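PDB 4ALY: P35 antigen from Borrelia burgdorferi, which is an outer surface lipoprotein of the Lyme disease spirochaete that is critical to ensure infection after a tick bite. Local coordinates for residues Asn232-Pro235 against Asp236-Thr239; Asn269-Thr272 against Asn273-Pro277. One frame throughout, in Å; residues are numbered along the deposited sequence.

Contact 1 (Asn232-Pro235 against Asp236-Thr239); sequences NTNP and DLQT
Asn234 caps the short helix 235-239 through its side chain, accepting the backbone N-H of Asp236 in an N-cap at the corner where helix 200-233 has just ended. It is the first residue to leave helical backbone angles, and the chain turns there into the next helix with Pro235 directly after the cap. With CG swung opposite the backbone N (chi1 176°), the amide reaches forward along the chain, and Asn234 OD1 comes to 3.2 Å from Asp236 N. The donor stands above the plane of the amide rather than in it, and the N-H points fairly well at the oxygen. The backbone O of Asn234 accepts a second bond, from Leu237 N at 2.9 Å, so Asn234 holds the first turn by two oxygens.

The other branch of the amide, Asn234 ND2, lies 3.7 Å from Leu237 CD1, the two side chains meeting crosswise. Leu237 is the buried member of the group and continues onto Thr247 of helix 241-250. Asp236, by contrast, brings its OD1 to 3.2 Å from Asn234 OD1, an approach of two acceptors with no hydrogen bond, and the carboxylate plane is turned 78° from that of the amide. Its side chain also touches Lys243.

Gln238 sends an extended chain back over Pro235, with Gln238 CD 4.0 Å from Pro235 CA, and its NE2 bonds to the carbonyl O of Tyr231 in the last turn of helix 200-233, bridging the corner. Pro235 O receives weak bonds from Gln238 N and Thr239 N; the hydroxyl of Thr239, set between its own backbone N and carbonyl carbon (chi1 55°), donates to it as well, Thr239 OG1 lying 3.2 Å from Pro235 O.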
loop_
_atom_site.group_PDB
_atom_site.type_symbol
_atom_site.label_atom_id
_atom_site.label_comp_id
_atom_site.label_asym_id
_atom_site.label_seq_id
_atom_site.Cartn_x
_atom_site.Cartn_y
_atom_site.Cartn_z
ATOM N N ASN A 232 -0.226 -22.617 2.061
ATOM C CA ASN A 232 -0.999 -23.740 1.440
ATOM C C ASN A 232 -0.101 -24.992 1.269
ATOM O O ASN A 232 -0.559 -26.114 1.407
ATOM C CB ASN A 232 -1.737 -23.340 0.098
ATOM C CG ASN A 232 -2.708 -22.128 0.227
ATOM O OD1 ASN A 232 -2.866 -21.335 -0.704
ATOM N ND2 ASN A 232 -3.342 -21.987 1.353
ATOM N N THR A 233 1.191 -24.780 1.055
ATOM C CA THR A 233 2.181 -25.859 0.797
ATOM C C THR A 233 2.754 -26.646 2.005
ATOM O O THR A 233 3.341 -27.713 1.850
ATOM C CB THR A 233 3.337 -25.244 -0.034
ATOM O OG1 THR A 233 3.038 -25.437 -1.425
ATOM C CG2 THR A 233 4.755 -25.807 0.320
ATOM N N ASN A 234 2.586 -26.112 3.206
ATOM C CA ASN A 234 3.390 -26.513 4.344
ATOM C C ASN A 234 2.500 -26.556 5.585
ATOM O O ASN A 234 2.281 -25.564 6.273
ATOM C CB ASN A 234 4.576 -25.543 4.471
ATOM C CG ASN A 234 5.457 -25.802 5.692
ATOM O OD1 ASN A 234 5.176 -26.669 6.546
ATOM N ND2 ASN A 234 6.529 -25.023 5.793
ATOM N N PRO A 235 1.962 -27.731 5.863
ATOM C CA PRO A 235 1.052 -27.918 7.002
ATOM C C PRO A 235 1.504 -27.362 8.372
ATOM O O PRO A 235 0.633 -27.142 9.232
ATOM C CB PRO A 235 0.898 -29.446 7.087
ATOM C CG PRO A 235 1.868 -29.996 6.070
ATOM C CD PRO A 235 2.063 -28.945 5.045
ATOM N N ASP A 236 2.801 -27.159 8.634
ATOM C CA ASP A 236 3.057 -26.593 9.962
ATOM C C ASP A 236 2.974 -25.095 10.054
ATOM O O ASP A 236 2.791 -24.549 11.154
ATOM C CB ASP A 236 4.153 -27.242 10.852
ATOM C CG ASP A 236 5.288 -27.793 10.096
ATOM O OD1 ASP A 236 5.055 -28.580 9.151
ATOM O OD2 ASP A 236 6.421 -27.464 10.498
ATOM N N LEU A 237 3.003 -24.443 8.898
ATOM C CA LEU A 237 2.531 -23.094 8.869
ATOM C C LEU A 237 1.068 -23.026 9.319
ATOM O O LEU A 237 0.639 -22.081 9.942
ATOM C CB LEU A 237 2.763 -22.476 7.512
ATOM C CG LEU A 237 4.146 -21.785 7.413
ATOM C CD1 LEU A 237 5.308 -22.430 8.163
ATOM C CD2 LEU A 237 4.522 -21.527 5.962
ATOM N N GLN A 238 0.308 -24.047 9.034
ATOM C CA GLN A 238 -1.072 -23.985 9.356
ATOM C C GLN A 238 -1.360 -24.328 10.828
ATOM O O GLN A 238 -2.336 -23.884 11.367
ATOM C CB GLN A 238 -1.866 -24.907 8.414
ATOM C CG GLN A 238 -1.684 -24.619 6.921
ATOM C CD GLN A 238 -2.124 -25.792 5.996
ATOM O OE1 GLN A 238 -2.733 -26.784 6.432
ATOM N NE2 GLN A 238 -1.786 -25.683 4.715
ATOM N N THR A 239 -0.526 -25.141 11.465
ATOM C CA THR A 239 -0.818 -25.635 12.838
ATOM C C THR A 239 0.120 -25.042 13.911
ATOM O O THR A 239 0.014 -25.355 15.070
ATOM C CB THR A 239 -0.705 -27.178 12.883
ATOM O OG1 THR A 239 0.587 -27.548 12.400
ATOM C CG2 THR A 239 -1.750 -27.857 11.976
#

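Contact 2 (Asn269-Thr272 against Asn273-Pro277)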
loop_
_atom_site.group_PDB
_atom_site.type_symbol
_atom_site.label_atom_id
_atom_site.label_comp_id
_atom_site.label_asym_id
_atom_site.label_seq_id
_atom_site.Cartn_x
_atom_site.Cartn_y
_atom_site.Cartn_z
ATOM N N ASN A 269 7.969 13.969 -0.196
ATOM C CA ASN A 269 8.666 15.245 -0.090
ATOM C C ASN A 269 9.216 15.713 -1.433
ATOM O O ASN A 269 8.945 16.834 -1.845
ATOM C CB ASN A 269 9.788 15.230 0.968
ATOM C CG ASN A 269 9.269 15.083 2.404
ATOM O OD1 ASN A 269 10.060 14.813 3.301
ATOM N ND2 ASN A 269 7.967 15.265 2.634
ATOM N N THR A 270 9.970 14.864 -2.116
ATOM C CA THR A 270 10.466 15.206 -3.451
ATOM C C THR A 270 9.377 15.763 -4.412
ATOM O O THR A 270 9.607 16.725 -5.176
ATOM C CB THR A 270 11.171 13.997 -4.038
ATOM O OG1 THR A 270 12.287 13.732 -3.201
ATOM C CG2 THR A 270 11.656 14.220 -5.490
ATOM N N THR A 271 8.184 15.185 -4.326
ATOM C CA THR A 271 7.114 15.547 -5.198
ATOM C C THR A 271 6.644 16.940 -4.856
ATOM O O THR A 271 6.370 17.743 -5.756
ATOM C CB THR A 271 5.958 14.541 -5.067
ATOM O OG1 THR A 271 6.450 13.234 -5.396
ATOM C CG2 THR A 271 4.848 14.910 -5.994
ATOM N N THR A 272 6.549 17.239 -3.564
ATOM C CA THR A 272 6.111 18.565 -3.156
ATOM C C THR A 272 7.156 19.574 -3.589
ATOM O O THR A 272 6.773 20.669 -4.043
ATOM C CB THR A 272 5.911 18.687 -1.630
ATOM O OG1 THR A 272 5.149 17.556 -1.174
ATOM C CG2 THR A 272 5.190 20.010 -1.279
ATOM N N ASN A 273 8.443 19.199 -3.422
ATOM C CA ASN A 273 9.591 20.089 -3.686
ATOM C C ASN A 273 9.611 20.389 -5.184
ATOM O O ASN A 273 9.528 21.543 -5.584
ATOM C CB ASN A 273 10.956 19.455 -3.328
ATOM C CG ASN A 273 11.160 19.186 -1.829
ATOM O OD1 ASN A 273 10.526 19.763 -0.949
ATOM N ND2 ASN A 273 12.099 18.297 -1.546
ATOM N N ILE A 274 9.656 19.352 -6.014
ATOM C CA ILE A 274 9.542 19.562 -7.459
ATOM C C ILE A 274 8.316 20.386 -7.868
ATOM O O ILE A 274 8.386 21.113 -8.840
ATOM C CB ILE A 274 9.560 18.253 -8.254
ATOM C CG1 ILE A 274 10.919 17.565 -8.128
ATOM C CG2 ILE A 274 9.222 18.524 -9.722
ATOM C CD1 ILE A 274 10.874 16.072 -8.424
ATOM N N LEU A 275 7.214 20.299 -7.115
ATOM C CA LEU A 275 5.941 20.971 -7.504
ATOM C C LEU A 275 5.675 22.360 -6.843
ATOM O O LEU A 275 4.879 23.162 -7.343
ATOM C CB LEU A 275 4.730 20.006 -7.328
ATOM C CG LEU A 275 4.731 18.654 -8.090
ATOM C CD1 LEU A 275 3.471 17.852 -7.806
ATOM C CD2 LEU A 275 4.949 18.808 -9.598
ATOM N N ALA A 276 6.331 22.628 -5.713
ATOM C CA ALA A 276 6.290 23.958 -5.077
ATOM C C ALA A 276 6.396 25.115 -6.108
ATOM O O ALA A 276 5.520 25.986 -6.124
ATOM C CB ALA A 276 7.359 24.073 -3.984
ATOM N N PRO A 277 7.414 25.094 -7.017
ATOM C CA PRO A 277 7.511 26.268 -7.899
ATOM C C PRO A 277 6.352 26.480 -8.905
ATOM O O PRO A 277 6.298 27.542 -9.510
ATOM C CB PRO A 277 8.862 26.055 -8.628
ATOM C CG PRO A 277 9.607 25.069 -7.777
ATOM C CD PRO A 277 8.515 24.151 -7.303
#
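Thr270 and Ile274 lie side by side and point the same way, the threonine methyl CG2 3.6 Å from Ile274 CD1. One residue on, the pairing repeats: Thr271 CG2 sits 3.7 Å from Leu275 CD1, again with the two side chains alongside each other. In both threonines the methyl lies opposite the backbone N, while OG1 is hydrogen-bonded to the carbonyl O of Asp266 in Thr270 and of Leu267 in Thr271. Each side chain therefore offers carbon to the side chain one turn ahead and keeps its hydroxyl satisfied within the helix. The first pair faces Thr205 of helix 200-233, the second Lys187 of helix 163-189. Thr272 OG1 bonds to both Val268 O and Lys187 NZ.

On the exposed side, Asn273 folds its amide back over Asn269 O, with Asn273 CG at 3.2 Å from it, without a side-chain hydrogen bond. The main chain carries regular i to i+4 bonds, including Ile274 N to Thr270 O at 2.8 Å. Leu275 N is shared weakly between the carbonyls of Thr271 and Thr272, and the chain tightens into a 3-10 turn at Ala276 and Pro277. Paired i, i+4 side chains facing neighbouring helices are typical of an amphipathic helix in an all-helical bundle.

Following the chain from its N terminus, contact 1 comes first, at the corner joining the long helix 200-233 to the short helix 235-239. The chain then runs through helix 241-250 into helix 254-275, near whose end contact 2 lies. Each contact is a local turn between adjoining segments, so neither encloses a long loop, and the two follow in series without nesting or crossing. The centres of contacts 1 and 2 are about 47 Å apart, on opposite sides of the chain's centre. Contact 1 ties the corner to helix 241-250, whereas contact 2 sets the last long helix against helices 163-189 and 200-233. Helix 200-233 is common to both, its early residues facing contact 2 and its end entering contact 1.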